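Asp (Solanum tuberosum, PDB 3RFI) is an aspartic protease whose plant-specific insert, the saposin-like domain described here, probably interacts with membrane lipids, as saposin-like proteins do. Local coordinates at residues V7-K12 and N101-I107; A39-F43 and L72-E77. All coordinates share one frame; numbering follows the deposited sequence. Where two conformers were deposited one is given.

Interaction 1 (V7-K12 and N101-I107); sequences VSMECK and NQLCEKI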
loop_
_atom_site.group_PDB
_atom_site.type_symbol
_atom_site.label_atom_id
_atom_site.label_comp_id
_atom_site.label_asym_id
_atom_site.label_seq_id
_atom_site.Cartn_x
_atom_site.Cartn_y
_atom_site.Cartn_z
ATOM N N VAL A 7 18.810 14.260 -3.610
ATOM C CA VAL A 7 17.438 13.758 -3.542
ATOM C C VAL A 7 17.425 12.262 -3.902
ATOM O O VAL A 7 16.755 11.477 -3.279
ATOM C CB VAL A 7 16.416 14.619 -4.375
ATOM C CG1 VAL A 7 15.068 13.911 -4.497
ATOM C CG2 VAL A 7 16.186 15.947 -3.703
ATOM N N SER A 8 18.184 11.869 -4.911
ATOM C CA SER A 8 18.245 10.468 -5.283
ATOM C C SER A 8 18.705 9.595 -4.094
ATOM O O SER A 8 18.069 8.596 -3.735
ATOM C CB SER A 8 19.187 10.316 -6.471
ATOM O OG SER A 8 19.134 8.968 -6.867
ATOM N N MET A 9 19.798 10.008 -3.454
ATOM C CA MET A 9 20.300 9.344 -2.253
ATOM C C MET A 9 19.246 9.213 -1.177
ATOM O O MET A 9 19.108 8.142 -0.554
ATOM C CB MET A 9 21.488 10.120 -1.646
ATOM C CG MET A 9 22.813 9.885 -2.280
ATOM S SD MET A 9 24.086 10.944 -1.501
ATOM C CE MET A 9 25.075 11.500 -2.912
ATOM N N GLU A 10 18.531 10.311 -0.931
ATOM C CA GLU A 10 17.449 10.331 0.050
ATOM C C GLU A 10 16.308 9.375 -0.329
ATOM O O GLU A 10 15.738 8.715 0.531
ATOM C CB GLU A 10 16.896 11.768 0.221
ATOM C CG GLU A 10 17.816 12.657 1.010
ATOM C CD GLU A 10 17.874 12.267 2.466
ATOM O OE1 GLU A 10 18.734 11.445 2.808
ATOM O OE2 GLU A 10 17.065 12.777 3.259
ATOM N N CYS A 11 15.982 9.325 -1.619
ATOM C CA CYS A 11 15.040 8.351 -2.131
ATOM C C CYS A 11 15.520 6.932 -1.848
ATOM O O CYS A 11 14.770 6.125 -1.337
ATOM C CB CYS A 11 14.895 8.515 -3.661
ATOM S SG CYS A 11 13.521 7.517 -4.316
ATOM N N LYS A 12 16.775 6.651 -2.187
ATOM C CA LYS A 12 17.339 5.326 -1.916
ATOM C C LYS A 12 17.404 4.963 -0.460
ATOM O O LYS A 12 17.181 3.801 -0.113
ATOM C CB LYS A 12 18.681 5.119 -2.593
ATOM C CG LYS A 12 18.514 4.889 -4.096
ATOM C CD LYS A 12 19.882 4.687 -4.738
ATOM C CE LYS A 12 19.883 5.077 -6.201
ATOM N NZ LYS A 12 21.275 5.373 -6.708
ATOM N N ASN A 101 12.600 1.849 -6.069
ATOM C CA ASN A 101 14.021 1.993 -6.125
ATOM C C ASN A 101 14.498 2.358 -7.550
ATOM O O ASN A 101 15.386 3.189 -7.709
ATOM C CB ASN A 101 14.674 0.675 -5.686
ATOM C CG ASN A 101 16.097 0.874 -5.273
ATOM O OD1 ASN A 101 16.388 1.773 -4.470
ATOM N ND2 ASN A 101 17.009 0.060 -5.819
ATOM N N GLN A 102 13.939 1.688 -8.575
ATOM C CA GLN A 102 14.327 1.989 -9.943
ATOM C C GLN A 102 14.009 3.465 -10.256
ATOM O O GLN A 102 14.728 4.096 -10.987
ATOM C CB GLN A 102 13.608 1.071 -10.942
ATOM C CG GLN A 102 14.035 -0.412 -10.846
ATOM C CD GLN A 102 15.392 -0.750 -11.477
ATOM O OE1 GLN A 102 16.353 0.039 -11.440
ATOM N NE2 GLN A 102 15.481 -1.974 -12.063
ATOM N N LEU A 103 12.912 3.991 -9.718
ATOM C CA LEU A 103 12.573 5.420 -9.861
ATOM C C LEU A 103 13.524 6.354 -9.092
ATOM O O LEU A 103 13.902 7.403 -9.624
ATOM C CB LEU A 103 11.104 5.674 -9.490
ATOM C CG LEU A 103 10.171 5.196 -10.589
ATOM C CD1 LEU A 103 8.777 4.941 -9.971
ATOM C CD2 LEU A 103 10.075 6.233 -11.736
ATOM N N CYS A 104 13.943 5.970 -7.876
ATOM C CA CYS A 104 14.961 6.738 -7.161
ATOM C C CYS A 104 16.156 6.945 -8.069
ATOM O O CYS A 104 16.739 8.037 -8.083
ATOM C CB CYS A 104 15.506 5.989 -5.939
ATOM S SG CYS A 104 14.276 5.704 -4.733
ATOM N N GLU A 105 16.543 5.883 -8.781
ATOM C CA GLU A 105 17.734 5.900 -9.650
ATOM C C GLU A 105 17.548 6.792 -10.861
ATOM O O GLU A 105 18.509 7.120 -11.535
ATOM C CB GLU A 105 18.110 4.482 -10.099
ATOM C CG GLU A 105 18.500 3.603 -8.909
ATOM C CD GLU A 105 18.694 2.135 -9.255
ATOM O OE1 GLU A 105 19.099 1.365 -8.340
ATOM O OE2 GLU A 105 18.460 1.747 -10.437
ATOM N N LYS A 106 16.312 7.198 -11.125
ATOM C CA LYS A 106 16.008 8.110 -12.206
ATOM C C LYS A 106 15.958 9.587 -11.791
ATOM O O LYS A 106 15.701 10.463 -12.624
ATOM C CB LYS A 106 14.734 7.646 -12.912
ATOM C CG LYS A 106 14.990 6.363 -13.702
ATOM C CD LYS A 106 13.768 5.934 -14.465
ATOM C CE LYS A 106 14.135 4.793 -15.398
ATOM N NZ LYS A 106 14.354 3.542 -14.573
ATOM N N ILE A 107 16.140 9.840 -10.490
ATOM C CA ILE A 107 16.157 11.189 -9.965
ATOM C C ILE A 107 17.523 11.803 -10.290
ATOM O O ILE A 107 18.537 11.278 -9.871
ATOM C CB ILE A 107 15.922 11.226 -8.417
ATOM C CG1 ILE A 107 14.562 10.607 -8.077
ATOM C CG2 ILE A 107 15.964 12.717 -7.891
ATOM C CD1 ILE A 107 14.383 10.372 -6.584
HETATM O O HOH W 1 17.583 1.788 -2.049
#
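Cys104 O is held by two donors from opposite faces of its carbonyl plane: Ser8 OG donates to Cys104 O at 2.8 Å, and the backbone N of Ile107 closes the type I turn Cys104-Ile107 on Cys104 O at 3.1 Å. The hydroxyl comes in from above the carbonyl, 46° out of its plane, so its bond does not follow a lone pair. Ser8 OG stands anti to its own backbone N (chi1 -175°), which carries it across to the last turn of helix 90-104. One turn further along helix 6-29, Cys11 SG and Cys104 SG are joined in a disulfide with a chi3 of -61°. At the bridge the backbones run close, and Cys11 CB lies a tight 3.5 Å from Cys104 CB. This cystine ties the first helix to the last. The saposin-like halves come in swapped order, as in plant-specific inserts, so the bridge corresponds to the one linking the two middle helices of an ordinary saposin. Val15, a turn beyond Cys11, rests on Cys104 and Asn101. Ile107 turns back over the first helix: its CD1 lies against Cys11 CB, while its CG2 meets Val7 CG1 at 3.7 Å, the two side chains crossing at about a right angle. Lys12 runs out extended, crossing the side chain of Glu105. Its CG packs on Cys104 CB, and its CE reaches Glu105 CG at 3.4 Å; the ammonium and carboxylate do not touch, although their opposite charges may still attract weakly. One water donates both to Lys12 O and to Asn101 OD1, the latter at 2.7 Å.

Interaction 2 (A39-F43 and L72-E77); sequences AGLCF and LCTACE
Cys42 SG and Cys73 SG form the covalent link of this contact, 2.1 Å long with a chi3 of 105°. The two cysteines reach it differently: Cys73 SG stands anti to its backbone N (chi1 173°), whereas Cys42 SG lies anti to its carbonyl carbon. Cys76, one turn along helix 71-87, is bonded to Cys36 of helix 32-38, so two neighbouring cystines clamp the same helix. Such a pair belongs to the six-cysteine pattern of saposin-like proteins: in ordinary saposins the equivalent pair joins the two chain ends; here, in the swapped order, it joins the second helix and its loop to the third. The apolar packing is carried by Leu41, which follows a Schellman motif closed by Gly40 at positive phi. Its CD1 branch meets Cys76 CB at 3.9 Å and lies equally near Cys76 SG, while CD2 approaches Leu72 CB more loosely, at 4.2 Å. Polar atoms meet carbon and sulfur here, with no hydrogen bond between the segments: Leu41 O sits 3.1 Å from Cys73 CB, and the extended Glu77 brings OE1 to 3.7 Å from Cys42 SG. Glu77 also touches Pro32, Asp33 and Cys36 of helix 32-38.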
loop_
_atom_site.group_PDB
_atom_site.type_symbol
_atom_site.label_atom_id
_atom_site.label_comp_id
_atom_site.label_asym_id
_atom_site.label_seq_id
_atom_site.Cartn_x
_atom_site.Cartn_y
_atom_site.Cartn_z
ATOM N N ALA A 39 -16.610 3.528 -2.285
ATOM C CA ALA A 39 -17.250 2.710 -3.339
ATOM C C ALA A 39 -18.770 2.739 -3.309
ATOM O O ALA A 39 -19.392 2.126 -4.155
ATOM C CB ALA A 39 -16.761 1.273 -3.256
ATOM N N GLY A 40 -19.353 3.393 -2.294
ATOM C CA GLY A 40 -20.784 3.557 -2.215
ATOM C C GLY A 40 -21.417 2.315 -1.600
ATOM O O GLY A 40 -22.604 2.096 -1.755
ATOM N N LEU A 41 -20.637 1.450 -0.958
ATOM C CA LEU A 41 -21.219 0.200 -0.527
ATOM C C LEU A 41 -21.391 0.130 0.986
ATOM O O LEU A 41 -22.160 -0.706 1.454
ATOM C CB LEU A 41 -20.407 -1.023 -0.976
ATOM C CG LEU A 41 -20.241 -1.106 -2.503
ATOM C CD1 LEU A 41 -19.350 -2.264 -2.820
ATOM C CD2 LEU A 41 -21.611 -1.282 -3.119
ATOM N N CYS A 42 -20.731 1.031 1.717
ATOM C CA CYS A 42 -20.846 1.097 3.173
ATOM C C CYS A 42 -21.134 2.488 3.571
ATOM O O CYS A 42 -20.813 3.413 2.855
ATOM C CB CYS A 42 -19.509 0.726 3.856
ATOM S SG CYS A 42 -19.112 -1.014 3.618
ATOM N N PHE A 43 -21.685 2.647 4.762
ATOM C CA PHE A 43 -21.857 3.961 5.313
ATOM C C PHE A 43 -20.831 4.260 6.413
ATOM O O PHE A 43 -20.599 3.440 7.282
ATOM C CB PHE A 43 -23.277 4.190 5.808
ATOM C CG PHE A 43 -23.372 5.326 6.773
ATOM C CD1 PHE A 43 -22.955 6.622 6.398
ATOM C CD2 PHE A 43 -23.839 5.114 8.093
ATOM C CE1 PHE A 43 -23.035 7.736 7.341
ATOM C CE2 PHE A 43 -23.917 6.200 9.022
ATOM C CZ PHE A 43 -23.514 7.507 8.636
ATOM N N LEU A 72 -23.531 -6.084 0.716
ATOM C CA LEU A 72 -22.381 -5.752 -0.107
ATOM C C LEU A 72 -21.372 -4.941 0.690
ATOM O O LEU A 72 -20.244 -4.830 0.304
ATOM C CB LEU A 72 -22.749 -4.979 -1.372
ATOM C CG LEU A 72 -23.568 -5.802 -2.377
ATOM C CD1 LEU A 72 -24.076 -4.771 -3.377
ATOM C CD2 LEU A 72 -22.572 -6.748 -2.994
ATOM N N CYS A 73 -21.814 -4.286 1.751
ATOM C CA CYS A 73 -20.879 -3.558 2.571
ATOM C C CYS A 73 -19.918 -4.589 3.225
ATOM O O CYS A 73 -18.690 -4.480 3.179
ATOM C CB CYS A 73 -21.623 -2.814 3.682
ATOM S SG CYS A 73 -20.400 -2.096 4.804
ATOM N N THR A 74 -20.499 -5.578 3.860
ATOM C CA THR A 74 -19.713 -6.591 4.521
ATOM C C THR A 74 -18.801 -7.326 3.517
ATOM O O THR A 74 -17.654 -7.600 3.811
ATOM C CB THR A 74 -20.661 -7.575 5.207
ATOM O OG1 THR A 74 -21.607 -6.823 5.971
ATOM C CG2 THR A 74 -19.906 -8.510 6.126
ATOM N N ALA A 75 -19.324 -7.656 2.339
ATOM C CA ALA A 75 -18.506 -8.348 1.325
ATOM C C ALA A 75 -17.415 -7.438 0.816
ATOM O O ALA A 75 -16.272 -7.883 0.609
ATOM C CB ALA A 75 -19.424 -8.875 0.140
ATOM N N CYS A 76 -17.725 -6.170 0.625
ATOM C CA CYS A 76 -16.726 -5.251 0.186
ATOM C C CYS A 76 -15.608 -5.208 1.241
ATOM O O CYS A 76 -14.434 -5.154 0.895
ATOM C CB CYS A 76 -17.338 -3.831 0.095
ATOM S SG CYS A 76 -16.183 -2.575 -0.496
ATOM N N GLU A 77 -15.962 -5.071 2.514
ATOM C CA GLU A 77 -14.925 -4.923 3.514
ATOM C C GLU A 77 -14.049 -6.214 3.570
ATOM O O GLU A 77 -12.844 -6.121 3.707
ATOM C CB GLU A 77 -15.551 -4.730 4.872
ATOM C CG GLU A 77 -15.982 -3.231 5.004
ATOM C CD GLU A 77 -16.834 -2.933 6.199
ATOM O OE1 GLU A 77 -16.925 -1.734 6.532
ATOM O OE2 GLU A 77 -17.450 -3.852 6.770
#

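Interactions 1 and 2 lie on opposite sides of the chain's centre, their centres 38 Å apart and their nearest atoms about 27 Å apart. Along the chain come helix 6-29 of interaction 1, the loop after helix 32-38 and helix 71-87 of interaction 2, then the end of helix 90-104 of interaction 1. Interaction 1 joins the first helix to the last; interaction 2, with the Cys36-Cys76 bridge, joins the second helix and its loop to the third. Disulfides fasten both ends of this elongated helical domain. The half that comes second in saposins comes first here: the chain ends meet at interaction 1, and the linker between the halves, largely the unmodelled 45-68, leaves from interaction 2.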